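2-hydroxychromene-2-carboxylate isomerase (Pseudomonas putida, PDB 2IMF) catalyses the reversible, glutathione-dependent isomerisation of 2-hydroxychromene-2-carboxylate to trans-O-hydroxybenzylidenepyruvate in naphthalene catabolism, as a kappa-class glutathione transferase. Local coordinates at residues 93-98 and 141-146; 87-92 and 103-108. All blocks are in the same frame, centred on the assembly; numbering follows the deposited sequence.

How the contacts relate
Contact 1 (93-98 with 141-146) is a surface contact, its centre about 16 Å from the centre of the chain; the centre of contact 2 (87-92 with 103-108) is about 9 Å from the centre of the chain, and that contact is made entirely by buried residues. They adjoin directly, since 87-92 runs straight into 93-98 and the centres of the two contacts are about 9 Å apart. Phe93 CA lies 3.3 Å from Tyr105 CE2, and Leu144 CD2 reaches 3.4 Å from Gly92 CA. Both belong to the helical part of the DsbA-like domain. Their chemistry differs: at the surface aromatic rings meet edge-to-face, whereas in the core a tyrosine hydroxyl bonds to a backbone carbonyl.

Contact 1: 93-98 and 141-146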
loop_
_atom_site.group_PDB
_atom_site.type_symbol
_atom_site.label_atom_id
_atom_site.label_comp_id
_atom_site.label_asym_id
_atom_site.label_seq_id
_atom_site.Cartn_x
_atom_site.Cartn_y
_atom_site.Cartn_z
ATOM N N PHE A 93 -3.938 16.525 -20.754
ATOM C CA PHE A 93 -3.848 15.199 -21.335
ATOM C C PHE A 93 -4.873 15.026 -22.468
ATOM O O PHE A 93 -4.599 14.302 -23.397
ATOM C CB PHE A 93 -4.067 14.108 -20.244
ATOM C CG PHE A 93 -4.303 12.744 -20.829
ATOM C CD1 PHE A 93 -3.244 12.033 -21.279
ATOM C CD2 PHE A 93 -5.593 12.204 -20.961
ATOM C CE1 PHE A 93 -3.408 10.825 -21.919
ATOM C CE2 PHE A 93 -5.792 10.992 -21.581
ATOM C CZ PHE A 93 -4.692 10.315 -22.040
ATOM N N TYR A 94 -6.032 15.621 -22.338
ATOM C CA TYR A 94 -7.057 15.453 -23.351
ATOM C C TYR A 94 -6.789 16.212 -24.637
ATOM O O TYR A 94 -7.592 16.065 -25.583
ATOM C CB TYR A 94 -8.425 15.774 -22.713
ATOM C CG TYR A 94 -8.677 14.738 -21.608
ATOM C CD1 TYR A 94 -9.010 13.437 -21.975
ATOM C CD2 TYR A 94 -8.452 15.033 -20.248
ATOM C CE1 TYR A 94 -9.122 12.414 -21.023
ATOM C CE2 TYR A 94 -8.582 14.055 -19.280
ATOM C CZ TYR A 94 -8.860 12.738 -19.685
ATOM O OH TYR A 94 -8.985 11.720 -18.765
ATOM N N TYR A 95 -5.686 16.935 -24.748
ATOM C CA TYR A 95 -5.283 17.471 -26.056
ATOM C C TYR A 95 -4.564 16.387 -26.870
ATOM O O TYR A 95 -4.436 16.578 -28.058
ATOM C CB TYR A 95 -4.278 18.594 -25.788
ATOM C CG TYR A 95 -3.945 19.477 -26.989
ATOM C CD1 TYR A 95 -4.798 20.525 -27.283
ATOM C CD2 TYR A 95 -2.742 19.329 -27.725
ATOM C CE1 TYR A 95 -4.526 21.405 -28.357
ATOM C CE2 TYR A 95 -2.469 20.214 -28.795
ATOM C CZ TYR A 95 -3.341 21.229 -29.011
ATOM O OH TYR A 95 -3.029 22.058 -30.104
ATOM N N SER A 96 -4.032 15.320 -26.268
ATOM C CA SER A 96 -3.171 14.412 -26.979
ATOM C C SER A 96 -3.998 13.543 -27.894
ATOM O O SER A 96 -5.186 13.322 -27.668
ATOM C CB SER A 96 -2.335 13.585 -26.002
ATOM O OG SER A 96 -3.107 12.737 -25.181
ATOM N N GLY A 97 -3.346 13.090 -28.964
ATOM C CA GLY A 97 -4.081 12.383 -30.039
ATOM C C GLY A 97 -3.992 10.880 -29.859
ATOM O O GLY A 97 -4.540 10.315 -28.908
ATOM N N ALA A 98 -3.260 10.221 -30.744
ATOM C CA ALA A 98 -3.208 8.783 -30.687
ATOM C C ALA A 98 -2.183 8.350 -29.657
ATOM O O ALA A 98 -1.555 9.194 -28.985
ATOM C CB ALA A 98 -2.894 8.201 -32.059
ATOM N N GLU A 141 -2.564 26.073 -25.022
ATOM C CA GLU A 141 -2.931 26.903 -23.889
ATOM C C GLU A 141 -4.416 27.294 -23.983
ATOM O O GLU A 141 -5.161 27.345 -22.991
ATOM C CB GLU A 141 -2.079 28.170 -23.850
ATOM C CG GLU A 141 -0.641 27.856 -23.422
ATOM C CD GLU A 141 0.288 29.023 -23.514
ATOM O OE1 GLU A 141 -0.067 30.087 -24.090
ATOM O OE2 GLU A 141 1.426 28.844 -23.055
ATOM N N HIS A 142 -4.901 27.558 -25.217
ATOM C CA HIS A 142 -6.323 27.847 -25.374
ATOM C C HIS A 142 -7.152 26.626 -25.000
ATOM O O HIS A 142 -8.208 26.768 -24.356
ATOM C CB HIS A 142 -6.643 28.276 -26.825
ATOM C CG HIS A 142 -6.337 29.712 -27.090
ATOM N ND1 HIS A 142 -5.048 30.207 -27.198
ATOM C CD2 HIS A 142 -7.166 30.787 -27.178
ATOM C CE1 HIS A 142 -5.101 31.533 -27.339
ATOM N NE2 HIS A 142 -6.368 31.895 -27.378
ATOM N N PHE A 143 -6.738 25.444 -25.436
ATOM C CA PHE A 143 -7.439 24.225 -25.044
ATOM C C PHE A 143 -7.549 24.096 -23.513
ATOM O O PHE A 143 -8.623 23.787 -22.953
ATOM C CB PHE A 143 -6.739 23.011 -25.643
ATOM C CG PHE A 143 -7.359 21.709 -25.211
ATOM C CD1 PHE A 143 -8.491 21.193 -25.883
ATOM C CD2 PHE A 143 -6.819 20.983 -24.124
ATOM C CE1 PHE A 143 -9.070 20.027 -25.431
ATOM C CE2 PHE A 143 -7.416 19.803 -23.721
ATOM C CZ PHE A 143 -8.550 19.350 -24.387
ATOM N N LEU A 144 -6.438 24.332 -22.813
ATOM C CA LEU A 144 -6.440 24.199 -21.307
ATOM C C LEU A 144 -7.505 25.007 -20.626
ATOM O O LEU A 144 -8.031 24.572 -19.603
ATOM C CB LEU A 144 -5.098 24.633 -20.731
ATOM C CG LEU A 144 -4.006 23.659 -21.132
ATOM C CD1 LEU A 144 -2.643 24.168 -20.649
ATOM C CD2 LEU A 144 -4.265 22.309 -20.608
ATOM N N SER A 145 -7.864 26.161 -21.165
ATOM C CA SER A 145 -8.846 26.989 -20.417
ATOM C C SER A 145 -10.236 26.809 -21.033
ATOM O O SER A 145 -11.189 27.418 -20.547
ATOM C CB SER A 145 -8.408 28.427 -20.447
ATOM O OG SER A 145 -8.419 28.874 -21.761
ATOM N N SER A 146 -10.385 25.952 -22.031
ATOM C CA SER A 146 -11.674 25.839 -22.736
ATOM C C SER A 146 -12.666 25.007 -21.940
ATOM O O SER A 146 -12.324 24.060 -21.202
ATOM C CB SER A 146 -11.460 25.196 -24.101
ATOM O OG SER A 146 -11.147 23.803 -24.005
#
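Tyr95 and Phe143 mark the closest backbone approach, with Tyr95 CA 7.2 Å from Phe143 CA. The first belongs to the connection between helices 87-92 and 99-115, the second to the last part of helix 137-145. In each segment a serine donates from both its backbone N and its hydroxyl to the carbonyl three residues earlier. Phe93 O accepts Ser96 OG at 2.8 Å together with Ser96 N; Phe143 O accepts Ser146 OG at 2.7 Å, in the carbonyl plane on a lone pair, together with Ser146 N. Ser146 OG also caps Ala149 N, so the turn after Phe143 leads directly into helix 147-162.

A first torsion of 176° at Phe143 sends CG anti to the backbone N and carries the ring across to the loop, where one face receives Tyr95. The aromatic pair is an offset edge-to-face one, with planes at 65° and the Tyr95 and Phe143 ring centroids 5.4 Å apart. The leading atom of the tyrosine edge, Tyr95 CD1, comes 3.5 Å from Phe143 CG, near the root of the ring rather than over its middle. Tyr95 CB makes an off-centre CH-pi contact 28° from the normal.

This junction lies in the all-helical portion that DsbA-like proteins insert into the thioredoxin fold, here between strands 31-36 and 170-173. Aromatic packing extends from Tyr95 to Phe140, edge-to-face, and to the ring of Trp135.

The far end of Phe143 meets main chain: CZ is 3.6 Å from Tyr94 C, in an oblique approach, and touches Tyr94 CB at 4.0 Å. The Tyr94 ring itself leads away, with Phe93 CD2 3.5 Å above the centre of one face, and its hydroxyl hydrogen-bonds to Ala36 O at the end of strand 31-36.

Contact 2: 87-92 and 103-108; sequences RRMNIG and AAYVNV
Met89 offers Tyr105 its backbone carbonyl first: Tyr105 OH donates to Met89 O over 2.7 Å. The C=O...O angle of 124°, with the donor in the carbonyl plane, places the hydroxyl on a lone pair, and Met89 O in turn lies in the plane of the tyrosine ring at its edge. The side chain of Met89 is bent at chi2 and chi3, which brings CE 3.5 Å from Tyr105 OH; as this side chain has two conformers, that methyl contact is less certain than the bond to the carbonyl.

Asn90 and Ile91 point away from helix 99-115, on other faces of the helix, whose turn is closed by the bond from Gly92 N to Arg88 O. Asn90 bonds to Phe9 N, Asp8 and Tyr153 OH, while Ile91 packs on helix 147-162.

Gly92 is the second touching point. Its carbonyl oxygen stands 3.7 Å above one face of the Tyr105 ring, offset toward the rim, and Gly92 C is 3.5 Å from Tyr105 CZ. A CB built on Gly92 would fall only 2.4 Å from Tyr105 OH, so the tyrosine tip occupies the place where a side chain would begin.

Tyr105 spans the 8.7 Å between Tyr105 CA and Gly92 CA because its CG is anti to the backbone N (chi1 180°), extending the ring toward helix 87-92. A phenylalanine in its place would probably leave Met89 O without this donor and open a gap beside Gly92.

About 14 Å separates the Met89 side chain from the bound 4-(2-methoxyphenyl)-2-oxobut-3-enoic acid, so this is packing away from the active site. Helix 99-115 is flanked by helix 125-133, on which Tyr105 rests at Val129 and Leu133, and by strand 31-36, where Ala103 and Val106 touch Tyr34.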
loop_
_atom_site.group_PDB
_atom_site.type_symbol
_atom_site.label_atom_id
_atom_site.label_comp_id
_atom_site.label_asym_id
_atom_site.label_seq_id
_atom_site.Cartn_x
_atom_site.Cartn_y
_atom_site.Cartn_z
ATOM N N ARG A 87 -4.374 20.235 -11.761
ATOM C CA ARG A 87 -5.570 20.283 -12.606
ATOM C C ARG A 87 -5.275 20.651 -14.040
ATOM O O ARG A 87 -5.772 19.988 -14.966
ATOM C CB ARG A 87 -6.513 21.341 -12.043
ATOM C CG ARG A 87 -7.792 21.541 -12.908
ATOM C CD ARG A 87 -8.810 22.593 -12.347
ATOM N NE ARG A 87 -8.891 22.693 -10.892
ATOM C CZ ARG A 87 -9.489 21.828 -10.066
ATOM N NH1 ARG A 87 -10.070 20.723 -10.529
ATOM N NH2 ARG A 87 -9.485 22.069 -8.752
ATOM N N ARG A 88 -4.466 21.680 -14.286
ATOM C CA ARG A 88 -4.220 22.121 -15.654
ATOM C C ARG A 88 -3.568 21.038 -16.496
ATOM O O ARG A 88 -3.966 20.779 -17.634
ATOM C CB ARG A 88 -3.379 23.419 -15.631
ATOM C CG ARG A 88 -2.658 23.781 -16.943
ATOM C CD ARG A 88 -2.335 25.299 -17.103
ATOM N NE ARG A 88 -1.304 25.806 -16.186
ATOM C CZ ARG A 88 -1.262 27.034 -15.676
ATOM N NH1 ARG A 88 -2.189 27.944 -15.971
ATOM N NH2 ARG A 88 -0.282 27.359 -14.849
ATOM N N MET A 89 -2.512 20.392 -15.935
ATOM C CA MET A 89 -1.849 19.373 -16.702
ATOM C C MET A 89 -2.702 18.120 -16.876
ATOM O O MET A 89 -2.549 17.421 -17.895
ATOM C CB MET A 89 -0.406 19.067 -16.268
ATOM C CG MET A 89 0.510 20.307 -16.188
ATOM S SD MET A 89 0.617 21.323 -17.660
ATOM C CE MET A 89 1.555 20.282 -18.759
ATOM N N ASN A 90 -3.511 17.798 -15.879
ATOM C CA ASN A 90 -4.446 16.659 -16.067
ATOM C C ASN A 90 -5.397 16.932 -17.266
ATOM O O ASN A 90 -5.640 16.052 -18.097
ATOM C CB ASN A 90 -5.291 16.477 -14.782
ATOM C CG ASN A 90 -4.563 15.823 -13.619
ATOM O OD1 ASN A 90 -3.462 15.306 -13.754
ATOM N ND2 ASN A 90 -5.230 15.865 -12.462
ATOM N N ILE A 91 -5.978 18.158 -17.250
ATOM C CA ILE A 91 -6.851 18.542 -18.361
ATOM C C ILE A 91 -6.101 18.482 -19.708
ATOM O O ILE A 91 -6.610 18.002 -20.751
ATOM C CB ILE A 91 -7.350 19.917 -18.138
ATOM C CG1 ILE A 91 -8.379 19.952 -17.013
ATOM C CG2 ILE A 91 -7.930 20.423 -19.477
ATOM C CD1 ILE A 91 -8.812 21.383 -16.480
ATOM N N GLY A 92 -4.838 18.917 -19.691
ATOM C CA GLY A 92 -4.078 18.966 -20.904
ATOM C C GLY A 92 -3.850 17.607 -21.543
ATOM O O GLY A 92 -3.592 17.512 -22.768
ATOM N N ALA A 103 0.956 8.722 -24.669
ATOM C CA ALA A 103 2.000 8.266 -23.820
ATOM C C ALA A 103 3.102 9.268 -23.709
ATOM O O ALA A 103 3.721 9.443 -22.651
ATOM C CB ALA A 103 2.571 6.946 -24.379
ATOM N N ALA A 104 3.437 9.941 -24.823
ATOM C CA ALA A 104 4.509 10.912 -24.786
ATOM C C ALA A 104 4.150 12.081 -23.850
ATOM O O ALA A 104 4.992 12.504 -23.075
ATOM C CB ALA A 104 4.830 11.440 -26.175
ATOM N N TYR A 105 2.917 12.554 -23.961
ATOM C CA TYR A 105 2.460 13.640 -23.043
ATOM C C TYR A 105 2.579 13.167 -21.590
ATOM O O TYR A 105 3.174 13.840 -20.747
ATOM C CB TYR A 105 1.055 14.061 -23.324
ATOM C CG TYR A 105 0.509 15.164 -22.437
ATOM C CD1 TYR A 105 0.814 16.483 -22.683
ATOM C CD2 TYR A 105 -0.170 14.822 -21.311
ATOM C CE1 TYR A 105 0.285 17.482 -21.870
ATOM C CE2 TYR A 105 -0.696 15.767 -20.487
ATOM C CZ TYR A 105 -0.437 17.134 -20.767
ATOM O OH TYR A 105 -0.968 18.114 -19.982
ATOM N N VAL A 106 2.034 12.004 -21.273
ATOM C CA VAL A 106 2.036 11.539 -19.894
ATOM C C VAL A 106 3.485 11.400 -19.439
ATOM O O VAL A 106 3.812 11.793 -18.295
ATOM C CB VAL A 106 1.220 10.250 -19.806
ATOM C CG1 VAL A 106 1.394 9.633 -18.425
ATOM C CG2 VAL A 106 -0.241 10.553 -20.097
ATOM N N ASN A 107 4.390 10.826 -20.262
ATOM C CA ASN A 107 5.757 10.696 -19.862
ATOM C C ASN A 107 6.463 12.024 -19.634
ATOM O O ASN A 107 7.160 12.207 -18.651
ATOM C CB ASN A 107 6.521 9.854 -20.942
ATOM C CG ASN A 107 6.106 8.381 -20.977
ATOM O OD1 ASN A 107 5.537 7.846 -20.021
ATOM N ND2 ASN A 107 6.366 7.725 -22.114
ATOM N N VAL A 108 6.285 12.943 -20.560
ATOM C CA VAL A 108 6.996 14.211 -20.421
ATOM C C VAL A 108 6.496 14.981 -19.185
ATOM O O VAL A 108 7.308 15.530 -18.426
ATOM C CB VAL A 108 6.717 15.066 -21.703
ATOM C CG1 VAL A 108 7.046 16.524 -21.495
ATOM C CG2 VAL A 108 7.495 14.472 -22.933
#